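PDB 4EF1: pheromone cOB1/lipoprotein, YaeC family from Enterococcus faecalis, which probably binds methionine at the cell surface as the lipoprotein of an uptake system, and is also the precursor of the peptide pheromone cOB1. Local coordinates for residues Asp2-Lys7 against Asn214-Lys219; Lys23-Lys28 against Ser226-Asp231; Ser11-Ala16 against Ala180-Leu185. All blocks are in the same frame, centred on the assembly; numbering follows the deposited sequence.

Contact 1 (Asp2-Lys7 against Asn214-Lys219); sequences DDSVLK and NENVKK
The first strand of the six-stranded mixed sheet meets the start of helix 215-225 here, and Ser4 and Leu6 of the strand face Asn216 and Val217 of the helix. The axes of strand 4-7 and helix 215-219 approach to 9.6 Å at an angle of 68°. The amide nitrogen of Asn216 lies close to Ser4, with Asn216 ND2 3.1 Å from Ser4 CB, a tight contact and not a hydrogen bond. No direct hydrogen bond links the segments. A water joins them instead: it donates to Val5 O and accepts from Asn216 ND2, at 2.6 Å from each of these two atoms. The amide reaches this water because Asn216 CG stands anti to its own carbonyl carbon (chi1 -72°).

Strand 4-10 is an inner strand of the sheet, between strands 31-37 and 55-60, and Ser4 and Leu6 make backbone hydrogen bonds to the first of these. Their side chains alternate with Val5, which points away from the helix. The two methyls of Leu6 meet different parts of the helix. Leu6 CD2 lies 3.8 Å from the backbone Asn216 O. Leu6 CD1 packs on Val217 CG2 at 4.1 Å, the two side chains crossing at about a right angle.

Asn214 is the N-cap of the helix. Its OD1 accepts from Val217 N at 3.0 Å, in the carbonyl plane and on a lone pair, with an N-H...O angle of 152°. A second, weak bond comes from Asn216 N to the same Asn214 OD1. Val31 of the neighbouring strand touches both Leu6 and Asn216.

Contact 2 (Lys23-Lys28 against Ser226-Asp231); sequences KPLLEK and SKEVQD
Apolar contact comes first: the side chain of Leu25 bridges the gap between two helices and touches Val229 and Glu228. Leu25 CD1 meets Val229 CG2 at 3.6 Å, methyl against methyl. The leucine and valine overlap side by side, pointing opposite ways. The backbones stay well apart here, with Leu25 CA and Val229 CA 9.6 Å from each other.

The second methyl of Leu25 has a polar neighbour. Leu25 CD2 lies 3.9 Å from Glu228 OE1, and OE2 of the same carboxylate is only slightly farther away. This is van der Waals contact without a hydrogen bond. Glu228 CG stands between its backbone N and carbonyl carbon (chi1 73°), and the chain then extends to bring the carboxylate to the leucine.

The contact joins the C-terminal part of helix 12-28, the helix after the first strand of the mixed sheet, to the start of helix 227-236. Helix 215-225 lies close by, and its Val223 touches both Leu25 and Leu26.

The start of helix 227-236 has its own polar bonds. Ser226 is its N-cap residue, and Ser226 O accepts from Gln230 N at 2.9 Å. Ser226 OG hydrogen-bonds to Val223 O, tying this start to the preceding helix. Gln230 NE2 hydrogen-bonds to Asn245 OD1 near the C-terminus.

Contact 3 (Ser11-Ala16 against Ala180-Leu185); sequences SPVPHA and AVDQGL
Val13 packs against both Val181 and Asp182, and Pro12 adds a second contact to the aspartate. Val13 CG1 and Val181 CG1 are 3.5 Å apart, and the two side chains cross at about a right angle. The other methyl, Val13 CG2, lies 3.7 Å from Asp182 OD1. Asp182 OD2 rests 3.7 Å from Pro12 CB and almost as close to CG of that ring. Asp182 CG stands anti to the backbone N (chi1 -159°), which carries the carboxylate across to Pro12 and Val13. The carboxylate therefore spans two apolar side chains, with one oxygen on each, and makes no hydrogen bond across the contact.

The peptide between Val13 and Pro14 is cis, and Val13 has extended angles (phi -144°, psi 133°) in an irregular turn. Ala16 N closes this turn by donating to Ser11 O at 2.9 Å. On the other side, a Schellman motif ends helix 177-182: Leu185 N bonds to Ala180 O at 2.9 Å and Gly184 N to Val181 O at 3.0 Å. Gly184, with positive phi, is its C-prime residue.

Next along the chain, His15 lines the pocket and touches the bound selenomethionine. Its NE2 hydrogen-bonds to OD1 of Asn203, another pocket residue. Trp237 touches both Pro14 and Val181. The contact joins the two lobes beside the ligand pocket, consistent with the periplasmic-binding-protein fold. Residues 11-16 follow strand 4-10 of the six-stranded sheet and touch strand 31-37 through Pro12 on Thr37; Val13 meets the end of helix 177-182, which follows strand 172-175 of the five-stranded sheet.

Contacts 1 and 2 are neighbours, with centres about 14 Å apart, and pair consecutive elements near the N-terminus with consecutive helices near the C-terminus. Strand 4-10 leads into helix 12-28, and helix 215-225 into helix 227-236. Packing between them includes Lys219 CB against Leu26 CD1 at 4.3 Å. Contact 3 uses the other end of helix 12-28; its centre is about 20 Å from that of contact 2 and about 25 Å from that of contact 1. It is the contact that holds a pocket residue, His15, and the Pro12 side chain is about 9 Å from the bound selenomethionine. Contacts 1 and 2 lie about 24 and 22 Å from the chain centre, contact 3 about 11 Å.

Contact 1 (Asp2-Lys7 against Asn214-Lys219)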
ATOM      1  N   ASP A   2      17.497 -24.570 -11.049  1.00 64.89           N
ATOM      2  CA  ASP A   2      17.684 -23.762  -9.811  1.00 62.14           C
ATOM      3  C   ASP A   2      18.177 -22.314 -10.004  1.00 62.54           C
ATOM      4  O   ASP A   2      18.236 -21.589  -8.999  1.00 55.72           O
ATOM      5  CB  ASP A   2      18.674 -24.486  -8.881  1.00 70.62           C
ATOM      6  N   ASP A   3      18.433 -21.861 -11.251  1.00 65.89           N
ATOM      7  CA  ASP A   3      19.361 -20.717 -11.466  1.00 61.17           C
ATOM      8  C   ASP A   3      19.150 -19.461 -12.407  1.00 51.74           C
ATOM      9  O   ASP A   3      20.083 -18.659 -12.480  1.00 48.15           O
ATOM     10  CB  ASP A   3      20.788 -21.336 -11.666  1.00 69.36           C
ATOM     11  CG  ASP A   3      21.110 -21.711 -13.118  1.00 77.76           C
ATOM     12  OD1 ASP A   3      20.234 -21.581 -14.007  1.00 66.30           O
ATOM     13  OD2 ASP A   3      22.271 -22.146 -13.364  1.00 81.32           O
ATOM     14  N   SER A   4      18.023 -19.256 -13.109  1.00 43.00           N
ATOM     15  CA  SER A   4      17.759 -17.914 -13.766  1.00 40.25           C
ATOM     16  C   SER A   4      17.553 -16.808 -12.705  1.00 34.44           C
ATOM     17  O   SER A   4      16.651 -16.936 -11.908  1.00 32.66           O
ATOM     18  CB  SER A   4      16.490 -17.906 -14.647  1.00 38.49           C
ATOM     19  OG  SER A   4      16.550 -18.788 -15.751  1.00 42.76           O
ATOM     20  N   VAL A   5      18.326 -15.724 -12.737  1.00 32.76           N
ATOM     21  CA  VAL A   5      18.235 -14.676 -11.705  1.00 32.42           C
ATOM     22  C   VAL A   5      17.004 -13.769 -11.944  1.00 31.50           C
ATOM     23  O   VAL A   5      16.689 -13.433 -13.085  1.00 42.43           O
ATOM     24  CB  VAL A   5      19.512 -13.812 -11.635  1.00 30.29           C
ATOM     25  CG1 VAL A   5      19.465 -12.801 -10.479  1.00 29.78           C
ATOM     26  CG2 VAL A   5      20.754 -14.663 -11.544  1.00 32.11           C
ATOM     27  N   LEU A   6      16.291 -13.412 -10.880  1.00 28.07           N
ATOM     28  CA  LEU A   6      15.172 -12.453 -10.963  1.00 25.96           C
ATOM     29  C   LEU A   6      15.348 -11.502  -9.792  1.00 24.44           C
ATOM     30  O   LEU A   6      15.259 -11.908  -8.620  1.00 23.37           O
ATOM     31  CB  LEU A   6      13.800 -13.133 -10.941  1.00 26.80           C
ATOM     32  CG  LEU A   6      12.578 -12.202 -11.152  1.00 24.89           C
ATOM     33  CD1 LEU A   6      12.557 -11.555 -12.524  1.00 25.53           C
ATOM     34  CD2 LEU A   6      11.288 -12.964 -10.924  1.00 26.10           C
ATOM     35  N   LYS A   7      15.675 -10.253 -10.102  1.00 24.75           N
ATOM     36  CA  LYS A   7      15.911  -9.233  -9.069  1.00 24.56           C
ATOM     37  C   LYS A   7      14.649  -8.440  -8.818  1.00 21.01           C
ATOM     38  O   LYS A   7      14.185  -7.731  -9.734  1.00 20.71           O
ATOM     39  CB  LYS A   7      17.038  -8.285  -9.472  1.00 27.46           C
ATOM     40  CG  LYS A   7      18.439  -8.812  -9.214  1.00 33.90           C
ATOM     41  CD  LYS A   7      19.505  -7.782  -9.584  1.00 38.70           C
ATOM     42  CE  LYS A   7      20.892  -8.287  -9.231  1.00 41.70           C
ATOM     43  NZ  LYS A   7      21.937  -7.780 -10.158  1.00 47.92           N
ATOM     44  N   ASN A 214       7.424 -12.340 -19.518  1.00 26.96           N
ATOM     45  CA  ASN A 214       8.567 -13.031 -18.962  1.00 27.47           C
ATOM     46  C   ASN A 214       8.060 -14.183 -18.131  1.00 28.04           C
ATOM     47  O   ASN A 214       7.232 -13.980 -17.250  1.00 25.29           O
ATOM     48  CB  ASN A 214       9.399 -12.092 -18.109  1.00 26.24           C
ATOM     49  CG  ASN A 214      10.636 -12.751 -17.575  1.00 27.08           C
ATOM     50  OD1 ASN A 214      10.570 -13.480 -16.583  1.00 23.28           O
ATOM     51  ND2 ASN A 214      11.797 -12.481 -18.215  1.00 26.50           N
ATOM     52  N   GLU A 215       8.512 -15.390 -18.463  1.00 29.63           N
ATOM     53  CA  GLU A 215       8.051 -16.631 -17.820  1.00 31.19           C
ATOM     54  C   GLU A 215       8.434 -16.675 -16.359  1.00 27.08           C
ATOM     55  O   GLU A 215       7.680 -17.222 -15.521  1.00 26.78           O
ATOM     56  CB  GLU A 215       8.668 -17.846 -18.525  1.00 33.48           C
ATOM     57  CG  GLU A 215       8.230 -19.216 -18.017  1.00 46.54           C
ATOM     58  CD  GLU A 215       9.139 -20.358 -18.482  1.00 60.25           C
ATOM     59  OE1 GLU A 215      10.354 -20.134 -18.715  1.00 80.90           O
ATOM     60  OE2 GLU A 215       8.647 -21.499 -18.600  1.00 67.46           O
ATOM     61  N   ASN A 216       9.601 -16.129 -16.028  1.00 26.40           N
ATOM     62  CA  ASN A 216      10.066 -16.156 -14.626  1.00 26.09           C
ATOM     63  C   ASN A 216       9.261 -15.251 -13.720  1.00 23.23           C
ATOM     64  O   ASN A 216       9.039 -15.570 -12.549  1.00 21.85           O
ATOM     65  CB  ASN A 216      11.555 -15.879 -14.513  1.00 27.32           C
ATOM     66  CG  ASN A 216      12.411 -17.054 -15.006  1.00 34.85           C
ATOM     67  OD1 ASN A 216      11.939 -18.191 -15.126  1.00 35.00           O
ATOM     68  ND2 ASN A 216      13.680 -16.781 -15.259  1.00 38.18           N
ATOM     69  N   VAL A 217       8.816 -14.123 -14.265  1.00 23.04           N
ATOM     70  CA  VAL A 217       7.909 -13.237 -13.541  1.00 21.33           C
ATOM     71  C   VAL A 217       6.596 -13.971 -13.250  1.00 22.20           C
ATOM     72  O   VAL A 217       6.063 -13.842 -12.152  1.00 21.53           O
ATOM     73  CB  VAL A 217       7.653 -11.917 -14.316  1.00 22.86           C
ATOM     74  CG1 VAL A 217       6.545 -11.114 -13.663  1.00 22.85           C
ATOM     75  CG2 VAL A 217       8.936 -11.090 -14.296  1.00 22.90           C
ATOM     76  N   LYS A 218       6.096 -14.711 -14.246  1.00 20.73           N
ATOM     77  CA  LYS A 218       4.860 -15.478 -14.098  0.50 21.85           C
ATOM     78  C   LYS A 218       5.020 -16.575 -13.038  1.00 22.46           C
ATOM     79  O   LYS A 218       4.126 -16.800 -12.262  1.00 24.36           O
ATOM     80  CB  LYS A 218       4.371 -16.016 -15.443  0.50 23.89           C
ATOM     81  CG  LYS A 218       3.897 -14.858 -16.342  0.50 25.08           C
ATOM     82  CD  LYS A 218       3.129 -15.236 -17.600  0.50 26.51           C
ATOM     83  CE  LYS A 218       3.913 -16.024 -18.629  0.50 27.56           C
ATOM     84  NZ  LYS A 218       3.214 -15.981 -19.944  0.50 30.01           N
ATOM     85  N   LYS A 219       6.170 -17.217 -13.000  1.00 21.40           N
ATOM     86  CA  LYS A 219       6.442 -18.251 -11.976  1.00 23.48           C
ATOM     87  C   LYS A 219       6.352 -17.642 -10.579  1.00 21.42           C
ATOM     88  O   LYS A 219       5.765 -18.236  -9.671  1.00 22.41           O
ATOM     89  CB  LYS A 219       7.835 -18.881 -12.193  1.00 24.13           C
ATOM     90  CG  LYS A 219       7.886 -19.948 -13.281  1.00 26.90           C
ATOM     91  CD  LYS A 219       9.318 -20.369 -13.549  1.00 24.98           C
ATOM     92  CE  LYS A 219       9.373 -21.312 -14.707  1.00 27.89           C
ATOM     93  NZ  LYS A 219      10.775 -21.798 -14.795  1.00 30.54           N
TER
HETATM   94  O   HOH W   1      15.092 -14.693 -14.639  1.00 39.92           O

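Contact 2 (Lys23-Lys28 against Ser226-Asp231)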
ATOM      1  N   LYS A  23      11.849 -17.758  -1.693  1.00 22.39           N
ATOM      2  CA  LYS A  23      13.094 -18.119  -2.444  1.00 24.81           C
ATOM      3  C   LYS A  23      13.281 -19.639  -2.660  1.00 24.46           C
ATOM      4  O   LYS A  23      13.547 -20.054  -3.763  1.00 22.31           O
ATOM      5  CB  LYS A  23      14.361 -17.558  -1.814  1.00 26.18           C
ATOM      6  CG  LYS A  23      14.541 -16.062  -1.956  1.00 26.90           C
ATOM      7  CD  LYS A  23      15.889 -15.650  -1.413  1.00 28.07           C
ATOM      8  CE  LYS A  23      16.117 -14.164  -1.508  1.00 29.49           C
ATOM      9  NZ  LYS A  23      17.399 -13.825  -0.883  1.00 27.31           N
ATOM     10  N   PRO A  24      13.117 -20.452  -1.613  1.00 25.59           N
ATOM     11  CA  PRO A  24      13.283 -21.918  -1.848  1.00 29.12           C
ATOM     12  C   PRO A  24      12.263 -22.510  -2.848  1.00 28.11           C
ATOM     13  O   PRO A  24      12.604 -23.415  -3.606  1.00 27.28           O
ATOM     14  CB  PRO A  24      13.112 -22.530  -0.455  1.00 32.12           C
ATOM     15  CG  PRO A  24      13.279 -21.398   0.505  1.00 32.08           C
ATOM     16  CD  PRO A  24      12.853 -20.146  -0.205  1.00 28.45           C
ATOM     17  N   LEU A  25      11.039 -21.969  -2.868  1.00 26.08           N
ATOM     18  CA  LEU A  25      10.011 -22.398  -3.845  1.00 26.22           C
ATOM     19  C   LEU A  25      10.389 -22.004  -5.270  1.00 26.01           C
ATOM     20  O   LEU A  25      10.256 -22.797  -6.197  1.00 26.34           O
ATOM     21  CB  LEU A  25       8.624 -21.830  -3.474  1.00 25.74           C
ATOM     22  CG  LEU A  25       7.959 -22.464  -2.258  1.00 26.92           C
ATOM     23  CD1 LEU A  25       6.941 -21.521  -1.612  1.00 26.73           C
ATOM     24  CD2 LEU A  25       7.349 -23.786  -2.707  1.00 26.39           C
ATOM     25  N   LEU A  26      10.847 -20.762  -5.444  1.00 25.55           N
ATOM     26  CA  LEU A  26      11.308 -20.306  -6.748  1.00 24.50           C
ATOM     27  C   LEU A  26      12.540 -21.067  -7.206  1.00 24.89           C
ATOM     28  O   LEU A  26      12.695 -21.283  -8.392  1.00 24.60           O
ATOM     29  CB  LEU A  26      11.593 -18.794  -6.783  1.00 23.00           C
ATOM     30  CG  LEU A  26      10.444 -17.921  -7.239  1.00 23.59           C
ATOM     31  CD1 LEU A  26      10.191 -18.145  -8.714  1.00 23.43           C
ATOM     32  CD2 LEU A  26       9.189 -18.256  -6.446  1.00 25.96           C
ATOM     33  N   GLU A  27      13.405 -21.449  -6.265  1.00 26.15           N
ATOM     34  CA  GLU A  27      14.612 -22.224  -6.596  1.00 32.55           C
ATOM     35  C   GLU A  27      14.205 -23.583  -7.220  1.00 30.65           C
ATOM     36  O   GLU A  27      14.785 -24.010  -8.206  1.00 31.70           O
ATOM     37  CB  GLU A  27      15.522 -22.375  -5.362  1.00 38.64           C
ATOM     38  CG  GLU A  27      16.859 -23.063  -5.632  1.00 51.15           C
ATOM     39  CD  GLU A  27      16.805 -24.598  -5.599  1.00 63.83           C
ATOM     40  OE1 GLU A  27      16.007 -25.165  -4.824  1.00 69.87           O
ATOM     41  OE2 GLU A  27      17.583 -25.251  -6.341  1.00 63.25           O
ATOM     42  N   LYS A  28      13.159 -24.200  -6.688  1.00 29.51           N
ATOM     43  CA  LYS A  28      12.602 -25.421  -7.266  1.00 33.21           C
ATOM     44  C   LYS A  28      12.037 -25.240  -8.664  1.00 35.17           C
ATOM     45  O   LYS A  28      11.956 -26.201  -9.394  1.00 38.39           O
ATOM     46  CB  LYS A  28      11.545 -26.034  -6.343  1.00 38.88           C
ATOM     47  CG  LYS A  28      12.147 -26.478  -5.003  1.00 38.95           C
ATOM     48  CD  LYS A  28      12.811 -27.837  -5.106  1.00 50.80           C
ATOM     49  CE  LYS A  28      13.383 -28.292  -3.763  1.00 56.02           C
ATOM     50  NZ  LYS A  28      13.769 -29.737  -3.767  1.00 58.17           N
ATOM     51  N   SER A 226       0.110 -18.967  -4.472  1.00 20.92           N
ATOM     52  CA  SER A 226      -0.193 -20.375  -4.140  1.00 23.57           C
ATOM     53  C   SER A 226      -0.750 -20.482  -2.720  1.00 23.08           C
ATOM     54  O   SER A 226      -0.383 -19.669  -1.875  1.00 24.06           O
ATOM     55  CB  SER A 226       1.044 -21.264  -4.269  1.00 24.35           C
ATOM     56  OG  SER A 226       2.043 -20.868  -3.332  1.00 22.99           O
ATOM     57  N   LYS A 227      -1.606 -21.468  -2.490  1.00 24.43           N
ATOM     58  CA  LYS A 227      -2.320 -21.628  -1.230  1.00 27.30           C
ATOM     59  C   LYS A 227      -1.370 -21.656  -0.022  1.00 28.29           C
ATOM     60  O   LYS A 227      -1.642 -20.979   0.955  1.00 26.25           O
ATOM     61  CB  LYS A 227      -3.187 -22.904  -1.244  1.00 29.76           C
ATOM     62  CG  LYS A 227      -3.965 -23.200   0.041  1.00 33.04           C
ATOM     63  CD  LYS A 227      -4.603 -24.571   0.020  1.00 37.39           C
ATOM     64  CE  LYS A 227      -5.375 -24.878   1.326  1.00 40.37           C
ATOM     65  NZ  LYS A 227      -6.455 -23.907   1.648  1.00 39.33           N
ATOM     66  N   GLU A 228      -0.274 -22.428  -0.111  1.00 28.19           N
ATOM     67  CA  GLU A 228       0.668 -22.552   1.035  1.00 30.55           C
ATOM     68  C   GLU A 228       1.299 -21.162   1.370  1.00 27.61           C
ATOM     69  O   GLU A 228       1.433 -20.830   2.525  1.00 28.61           O
ATOM     70  CB  GLU A 228       1.751 -23.623   0.783  1.00 34.47           C
ATOM     71  CG  GLU A 228       2.803 -23.186  -0.246  1.00 38.01           C
ATOM     72  CD  GLU A 228       3.595 -24.309  -0.889  1.00 47.68           C
ATOM     73  OE1 GLU A 228       4.510 -24.865  -0.247  1.00 46.80           O
ATOM     74  OE2 GLU A 228       3.355 -24.571  -2.082  1.00 53.54           O
ATOM     75  N   VAL A 229       1.586 -20.339   0.363  1.00 24.51           N
ATOM     76  CA  VAL A 229       2.181 -19.017   0.606  1.00 23.12           C
ATOM     77  C   VAL A 229       1.118 -18.061   1.150  1.00 23.58           C
ATOM     78  O   VAL A 229       1.367 -17.355   2.111  1.00 25.82           O
ATOM     79  CB  VAL A 229       2.890 -18.450  -0.658  1.00 22.78           C
ATOM     80  CG1 VAL A 229       3.355 -17.024  -0.430  1.00 23.03           C
ATOM     81  CG2 VAL A 229       4.029 -19.378  -1.119  1.00 22.48           C
ATOM     82  N   GLN A 230      -0.076 -18.049   0.559  1.00 23.60           N
ATOM     83  CA  GLN A 230      -1.171 -17.204   1.062  1.00 22.65           C
ATOM     84  C   GLN A 230      -1.503 -17.497   2.541  1.00 23.83           C
ATOM     85  O   GLN A 230      -1.690 -16.576   3.317  1.00 26.05           O
ATOM     86  CB  GLN A 230      -2.400 -17.398   0.175  1.00 23.23           C
ATOM     87  CG  GLN A 230      -2.155 -16.866  -1.244  1.00 21.58           C
ATOM     88  CD  GLN A 230      -3.421 -16.832  -2.059  1.00 21.98           C
ATOM     89  OE1 GLN A 230      -4.216 -17.732  -1.997  1.00 24.71           O
ATOM     90  NE2 GLN A 230      -3.608 -15.795  -2.794  1.00 23.41           N
ATOM     91  N   ASP A 231      -1.548 -18.770   2.914  1.00 24.98           N
ATOM     92  CA  ASP A 231      -1.796 -19.168   4.329  1.00 28.92           C
ATOM     93  C   ASP A 231      -0.683 -18.650   5.245  1.00 27.96           C
ATOM     94  O   ASP A 231      -0.952 -18.171   6.345  1.00 30.51           O
ATOM     95  CB  ASP A 231      -1.945 -20.670   4.455  1.00 30.09           C
ATOM     96  CG  ASP A 231      -3.214 -21.190   3.801  1.00 34.55           C
ATOM     97  OD1 ASP A 231      -4.004 -20.354   3.343  1.00 38.63           O
ATOM     98  OD2 ASP A 231      -3.419 -22.416   3.721  1.00 35.24           O
TER

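Contact 3 (Ser11-Ala16 against Ala180-Leu185)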
ATOM      1  N   SER A  11       9.290  -3.115  -0.597  1.00 18.49           N
ATOM      2  CA  SER A  11       9.222  -2.461   0.678  1.00 17.98           C
ATOM      3  C   SER A  11       9.714  -3.513   1.686  1.00 19.78           C
ATOM      4  O   SER A  11       9.538  -4.712   1.411  1.00 20.01           O
ATOM      5  CB  SER A  11       7.815  -2.041   1.023  1.00 17.12           C
ATOM      6  OG  SER A  11       7.279  -1.035   0.140  1.00 18.10           O
ATOM      7  N   PRO A  12      10.284  -3.095   2.835  1.00 19.64           N
ATOM      8  CA  PRO A  12      10.824  -4.073   3.816  1.00 21.28           C
ATOM      9  C   PRO A  12       9.838  -5.117   4.318  1.00 20.92           C
ATOM     10  O   PRO A  12      10.165  -6.306   4.401  1.00 24.87           O
ATOM     11  CB  PRO A  12      11.257  -3.202   4.980  1.00 23.23           C
ATOM     12  CG  PRO A  12      11.479  -1.842   4.417  1.00 25.27           C
ATOM     13  CD  PRO A  12      10.515  -1.705   3.281  1.00 21.86           C
ATOM     14  N   VAL A  13       8.650  -4.665   4.697  1.00 22.73           N
ATOM     15  CA  VAL A  13       7.644  -5.517   5.326  1.00 20.59           C
ATOM     16  C   VAL A  13       6.280  -5.074   4.835  1.00 19.09           C
ATOM     17  O   VAL A  13       5.991  -3.903   4.899  1.00 20.51           O
ATOM     18  CB  VAL A  13       7.635  -5.375   6.876  1.00 23.62           C
ATOM     19  CG1 VAL A  13       6.439  -6.109   7.483  1.00 24.25           C
ATOM     20  CG2 VAL A  13       8.948  -5.848   7.478  1.00 25.95           C
ATOM     21  N   PRO A  14       5.417  -6.012   4.426  1.00 19.28           N
ATOM     22  CA  PRO A  14       5.673  -7.446   4.361  1.00 21.36           C
ATOM     23  C   PRO A  14       6.417  -7.865   3.081  1.00 20.27           C
ATOM     24  O   PRO A  14       6.931  -8.947   3.012  1.00 20.34           O
ATOM     25  CB  PRO A  14       4.264  -8.039   4.307  1.00 22.14           C
ATOM     26  CG  PRO A  14       3.480  -7.009   3.567  1.00 20.95           C
ATOM     27  CD  PRO A  14       4.035  -5.699   4.026  1.00 23.14           C
ATOM     28  N   HIS A  15       6.511  -6.978   2.103  1.00 20.01           N
ATOM     29  CA  HIS A  15       6.953  -7.386   0.763  1.00 20.83           C
ATOM     30  C   HIS A  15       8.262  -8.146   0.706  1.00 20.72           C
ATOM     31  O   HIS A  15       8.299  -9.263   0.195  1.00 20.30           O
ATOM     32  CB  HIS A  15       6.992  -6.205  -0.189  1.00 17.92           C
ATOM     33  CG  HIS A  15       5.737  -5.370  -0.165  1.00 19.80           C
ATOM     34  ND1 HIS A  15       5.378  -4.641   0.912  1.00 19.80           N
ATOM     35  CD2 HIS A  15       4.794  -5.134  -1.121  1.00 19.20           C
ATOM     36  CE1 HIS A  15       4.247  -4.004   0.674  1.00 18.71           C
ATOM     37  NE2 HIS A  15       3.880  -4.284  -0.579  1.00 24.53           N
ATOM     38  N   ALA A  16       9.350  -7.553   1.201  1.00 21.10           N
ATOM     39  CA  ALA A  16      10.645  -8.213   1.143  1.00 18.71           C
ATOM     40  C   ALA A  16      10.676  -9.497   1.966  1.00 20.35           C
ATOM     41  O   ALA A  16      11.342 -10.475   1.578  1.00 18.73           O
ATOM     42  CB  ALA A  16      11.798  -7.286   1.573  1.00 18.09           C
ATOM     43  N   ALA A 180       3.385   0.866   8.906  1.00 19.55           N
ATOM     44  CA  ALA A 180       2.810   0.672  10.232  1.00 21.80           C
ATOM     45  C   ALA A 180       3.271  -0.647  10.829  1.00 23.04           C
ATOM     46  O   ALA A 180       3.766  -0.705  11.972  1.00 22.50           O
ATOM     47  CB  ALA A 180       1.278   0.743  10.177  1.00 21.92           C
ATOM     48  N   VAL A 181       3.147  -1.711  10.030  1.00 24.03           N
ATOM     49  CA  VAL A 181       3.575  -3.054  10.467  1.00 23.63           C
ATOM     50  C   VAL A 181       5.062  -3.113  10.780  1.00 23.54           C
ATOM     51  O   VAL A 181       5.452  -3.655  11.791  1.00 24.53           O
ATOM     52  CB  VAL A 181       3.152  -4.124   9.457  1.00 23.08           C
ATOM     53  CG1 VAL A 181       3.839  -5.460   9.761  1.00 25.00           C
ATOM     54  CG2 VAL A 181       1.613  -4.258   9.550  1.00 21.95           C
ATOM     55  N   ASP A 182       5.876  -2.482   9.955  1.00 26.09           N
ATOM     56  CA  ASP A 182       7.319  -2.463  10.206  1.00 27.00           C
ATOM     57  C   ASP A 182       7.675  -1.761  11.545  1.00 25.77           C
ATOM     58  O   ASP A 182       8.633  -2.135  12.199  1.00 26.30           O
ATOM     59  CB  ASP A 182       8.051  -1.825   9.019  1.00 25.15           C
ATOM     60  CG  ASP A 182       9.527  -2.203   8.948  1.00 27.54           C
ATOM     61  OD1 ASP A 182      10.006  -3.086   9.684  1.00 30.34           O
ATOM     62  OD2 ASP A 182      10.208  -1.608   8.122  1.00 27.58           O
ATOM     63  N   GLN A 183       6.904  -0.749  11.936  1.00 27.43           N
ATOM     64  CA  GLN A 183       7.106  -0.057  13.208  1.00 31.80           C
ATOM     65  C   GLN A 183       6.374  -0.731  14.381  1.00 32.71           C
ATOM     66  O   GLN A 183       6.295  -0.163  15.456  1.00 33.95           O
ATOM     67  CB  GLN A 183       6.710   1.438  13.112  1.00 31.02           C
ATOM     68  CG  GLN A 183       7.552   2.270  12.166  1.00 37.05           C
ATOM     69  CD  GLN A 183       9.059   2.126  12.384  1.00 44.23           C
ATOM     70  OE1 GLN A 183       9.788   1.666  11.491  1.00 53.64           O
ATOM     71  NE2 GLN A 183       9.527   2.468  13.574  1.00 48.09           N
ATOM     72  N   GLY A 184       5.853  -1.937  14.186  1.00 29.48           N
ATOM     73  CA  GLY A 184       5.226  -2.690  15.262  1.00 31.69           C
ATOM     74  C   GLY A 184       3.773  -2.388  15.539  1.00 31.34           C
ATOM     75  O   GLY A 184       3.271  -2.784  16.578  1.00 28.13           O
ATOM     76  N   LEU A 185       3.100  -1.689  14.626  1.00 26.03           N
ATOM     77  CA  LEU A 185       1.685  -1.452  14.757  1.00 27.76           C
ATOM     78  C   LEU A 185       0.925  -2.614  14.088  1.00 30.86           C
ATOM     79  O   LEU A 185       1.346  -3.138  13.055  1.00 29.30           O
ATOM     80  CB  LEU A 185       1.282  -0.129  14.107  1.00 25.10           C
ATOM     81  CG  LEU A 185       1.833   1.154  14.747  1.00 26.88           C
ATOM     82  CD1 LEU A 185       1.518   2.376  13.884  1.00 24.65           C
ATOM     83  CD2 LEU A 185       1.362   1.363  16.180  1.00 29.78           C
TER